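Local coordinates for protein novel Thermotoga maritima enzyme TM1112 (Thermotoga maritima, PDB 1O5U) that is of unknown function but adopts a cupin beta-barrel fold and is probably an enzyme, at residues A[41-47]-A[84-90]. Sequence-based numbering, arbitrary orientation.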
loop_
_atom_site.group_PDB
_atom_site.type_symbol
_atom_site.label_atom_id
_atom_site.label_comp_id
_atom_site.label_asym_id
_atom_site.label_seq_id
_atom_site.Cartn_x
_atom_site.Cartn_y
_atom_site.Cartn_z
ATOM N N SER A 41 -12.524 -3.725 6.659
ATOM C CA SER A 41 -12.628 -2.526 7.463
ATOM C C SER A 41 -12.550 -1.292 6.575
ATOM O O SER A 41 -12.216 -1.395 5.386
ATOM C CB SER A 41 -11.503 -2.475 8.506
ATOM O OG SER A 41 -10.217 -2.468 7.910
ATOM N N GLU A 42 -12.822 -0.131 7.163
ATOM C CA GLU A 42 -12.715 1.180 6.472
ATOM C C GLU A 42 -12.256 2.215 7.473
ATOM O O GLU A 42 -12.815 2.274 8.560
ATOM C CB GLU A 42 -14.064 1.593 5.860
ATOM C CG GLU A 42 -13.980 2.782 4.881
ATOM C CD GLU A 42 -15.224 2.991 3.995
ATOM O OE1 GLU A 42 -16.157 2.118 3.958
ATOM O OE2 GLU A 42 -15.254 4.031 3.287
ATOM N N PHE A 43 -11.217 2.987 7.137
ATOM C CA PHE A 43 -10.583 3.897 8.107
ATOM C C PHE A 43 -9.745 4.936 7.401
ATOM O O PHE A 43 -9.202 4.668 6.315
ATOM C CB PHE A 43 -9.679 3.122 9.061
ATOM C CG PHE A 43 -8.604 2.323 8.370
ATOM C CD1 PHE A 43 -7.371 2.873 8.045
ATOM C CD2 PHE A 43 -8.834 1.010 8.007
ATOM C CE1 PHE A 43 -6.405 2.108 7.397
ATOM C CE2 PHE A 43 -7.877 0.276 7.361
ATOM C CZ PHE A 43 -6.679 0.807 7.056
ATOM N N ASP A 44 -9.640 6.111 8.027
ATOM C CA ASP A 44 -8.788 7.192 7.519
ATOM C C ASP A 44 -7.331 6.911 7.860
ATOM O O ASP A 44 -7.044 6.315 8.876
ATOM C CB ASP A 44 -9.194 8.538 8.107
ATOM C CG ASP A 44 -10.514 9.044 7.563
ATOM O OD1 ASP A 44 -10.974 8.551 6.520
ATOM O OD2 ASP A 44 -11.148 9.963 8.117
ATOM N N TRP A 45 -6.418 7.315 6.988
ATOM C CA TRP A 45 -4.974 7.236 7.287
ATOM C C TRP A 45 -4.299 8.519 6.846
ATOM O O TRP A 45 -4.728 9.140 5.864
ATOM C CB TRP A 45 -4.323 6.045 6.572
ATOM C CG TRP A 45 -3.000 5.713 7.137
ATOM C CD1 TRP A 45 -1.788 5.959 6.605
ATOM C CD2 TRP A 45 -2.762 5.098 8.395
ATOM N NE1 TRP A 45 -0.789 5.541 7.456
ATOM C CE2 TRP A 45 -1.375 5.003 8.568
ATOM C CE3 TRP A 45 -3.604 4.619 9.422
ATOM C CZ2 TRP A 45 -0.801 4.447 9.705
ATOM C CZ3 TRP A 45 -3.024 4.093 10.555
ATOM C CH2 TRP A 45 -1.655 4.006 10.691
ATOM N N TYR A 46 -3.273 8.931 7.588
ATOM C CA TYR A 46 -2.412 10.060 7.231
ATOM C C TYR A 46 -0.940 9.601 7.177
ATOM O O TYR A 46 -0.455 9.001 8.101
ATOM C CB TYR A 46 -2.501 11.114 8.277
ATOM C CG TYR A 46 -1.559 12.235 8.036
ATOM C CD1 TYR A 46 -1.826 13.178 7.050
ATOM C CD2 TYR A 46 -0.378 12.352 8.779
ATOM C CE1 TYR A 46 -0.959 14.247 6.822
ATOM C CE2 TYR A 46 0.498 13.416 8.553
ATOM C CZ TYR A 46 0.200 14.369 7.576
ATOM O OH TYR A 46 1.058 15.444 7.364
ATOM N N TYR A 47 -0.256 9.862 6.079
ATOM C CA TYR A 47 1.100 9.388 5.886
ATOM C C TYR A 47 2.023 10.465 6.439
ATOM O O TYR A 47 2.179 11.519 5.841
ATOM C CB TYR A 47 1.340 9.083 4.419
ATOM C CG TYR A 47 0.592 7.851 4.003
ATOM C CD1 TYR A 47 -0.672 7.922 3.472
ATOM C CD2 TYR A 47 1.110 6.602 4.260
ATOM C CE1 TYR A 47 -1.362 6.781 3.132
ATOM C CE2 TYR A 47 0.419 5.468 3.921
ATOM C CZ TYR A 47 -0.806 5.562 3.374
ATOM O OH TYR A 47 -1.499 4.423 3.088
ATOM N N LEU A 84 -0.032 12.703 2.538
ATOM C CA LEU A 84 -1.305 12.265 1.958
ATOM C C LEU A 84 -2.279 11.869 3.064
ATOM O O LEU A 84 -1.942 11.068 3.952
ATOM C CB LEU A 84 -1.096 11.082 0.990
ATOM C CG LEU A 84 -2.330 10.316 0.473
ATOM C CD1 LEU A 84 -3.102 11.153 -0.496
ATOM C CD2 LEU A 84 -1.920 9.017 -0.180
ATOM N N ARG A 85 -3.496 12.399 2.979
ATOM C CA ARG A 85 -4.586 11.935 3.793
ATOM C C ARG A 85 -5.566 11.193 2.896
ATOM O O ARG A 85 -5.945 11.682 1.858
ATOM C CB ARG A 85 -5.275 13.123 4.450
ATOM C CG ARG A 85 -6.100 12.740 5.619
ATOM C CD ARG A 85 -6.505 13.937 6.488
ATOM N NE ARG A 85 -5.385 14.503 7.267
ATOM C CZ ARG A 85 -4.683 15.618 6.943
ATOM N NH1 ARG A 85 -3.696 16.030 7.723
ATOM N NH2 ARG A 85 -4.968 16.353 5.865
ATOM N N CYS A 86 -5.975 10.005 3.316
ATOM C CA CYS A 86 -6.839 9.186 2.514
ATOM C C CYS A 86 -7.668 8.303 3.388
ATOM O O CYS A 86 -7.531 8.311 4.616
ATOM C CB CYS A 86 -6.012 8.330 1.549
ATOM S SG CYS A 86 -4.914 7.159 2.367
ATOM N N ARG A 87 -8.580 7.580 2.754
ATOM C CA ARG A 87 -9.379 6.578 3.444
ATOM C C ARG A 87 -9.133 5.264 2.758
ATOM O O ARG A 87 -9.159 5.200 1.533
ATOM C CB ARG A 87 -10.845 6.934 3.355
ATOM C CG ARG A 87 -11.761 6.038 4.184
ATOM C CD ARG A 87 -13.024 6.753 4.584
ATOM N NE ARG A 87 -13.919 5.936 5.405
ATOM C CZ ARG A 87 -13.939 5.916 6.745
ATOM N NH1 ARG A 87 -13.117 6.653 7.457
ATOM N NH2 ARG A 87 -14.803 5.135 7.373
ATOM N N TRP A 88 -8.826 4.249 3.556
ATOM C CA TRP A 88 -8.703 2.873 3.134
ATOM C C TRP A 88 -10.014 2.124 3.316
ATOM O O TRP A 88 -10.637 2.197 4.385
ATOM C CB TRP A 88 -7.628 2.148 3.973
ATOM C CG TRP A 88 -6.204 2.349 3.504
ATOM C CD1 TRP A 88 -5.612 3.526 3.209
ATOM C CD2 TRP A 88 -5.213 1.337 3.308
ATOM N NE1 TRP A 88 -4.308 3.313 2.823
ATOM C CE2 TRP A 88 -4.031 1.979 2.882
ATOM C CE3 TRP A 88 -5.182 -0.048 3.481
ATOM C CZ2 TRP A 88 -2.901 1.288 2.568
ATOM C CZ3 TRP A 88 -4.039 -0.720 3.198
ATOM C CH2 TRP A 88 -2.912 -0.067 2.740
ATOM N N LYS A 89 -10.426 1.387 2.287
ATOM C CA LYS A 89 -11.533 0.420 2.403
ATOM C C LYS A 89 -10.997 -0.944 2.055
ATOM O O LYS A 89 -10.717 -1.237 0.870
ATOM C CB LYS A 89 -12.681 0.782 1.461
ATOM C CG LYS A 89 -13.923 -0.070 1.713
ATOM C CD LYS A 89 -15.123 0.409 0.971
ATOM C CE LYS A 89 -16.305 -0.511 1.279
ATOM N NZ LYS A 89 -17.510 -0.219 0.438
ATOM N N VAL A 90 -10.766 -1.748 3.077
ATOM C CA VAL A 90 -10.155 -3.051 2.903
ATOM C C VAL A 90 -11.292 -4.023 2.518
ATOM O O VAL A 90 -12.189 -4.296 3.296
ATOM C CB VAL A 90 -9.483 -3.542 4.180
ATOM C CG1 VAL A 90 -9.005 -4.990 3.989
ATOM C CG2 VAL A 90 -8.326 -2.618 4.645
HETATM O O HOH W 1 -17.934 2.720 1.929
#
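Phe-43 and Trp-88 sit at the middle of an antiparallel strand pair whose two faces, in this cupin barrel, differ in character, one charged and one largely aromatic. Strand 41-46 forms one edge of its sheet, and 85-90 lies between it and strand 58-64. The backbone ladder is regular here: Phe-43 and Trp-88 exchange two bonds, Trp-88 N to Phe-43 O at 2.8 Å, and Trp-45 and Cys-86 do likewise.

Charged side chains line the face of Glu-42, Asp-44 and Arg-87. Arg-87, extended from CG to NE, sends NE to Glu-42 OE2 at 3.1 Å and NH1 to Asp-44 OD1 at 3.0 Å. Both partners lie near the guanidinium plane, yet each carboxylate is met from above its own plane. A methionine here would probably leave both acids without their shared counter-charge and let their carboxylates turn. Farther along, Tyr-46 CD1 lies over one face of the Arg-85 guanidinium, with ring and guanidinium planes 12° apart.

Aromatic packing dominates the other face. Phe-43 CG sits between the backbone N and the carbonyl carbon (chi1 57°), which brings one ring face over Trp-88 CB, a CH-pi contact 3.8 Å from the ring centroid, while Trp-36 meets the Trp-88 indole. Tyr-47, stacked on Phe-80 and near an unidentified bound molecule, presents its ring edge to Cys-86 SG. Tyr-47 OH accepts a weak, bent hydrogen bond from Trp-88 NE1, 3.0 Å long with 132° at the hydrogen.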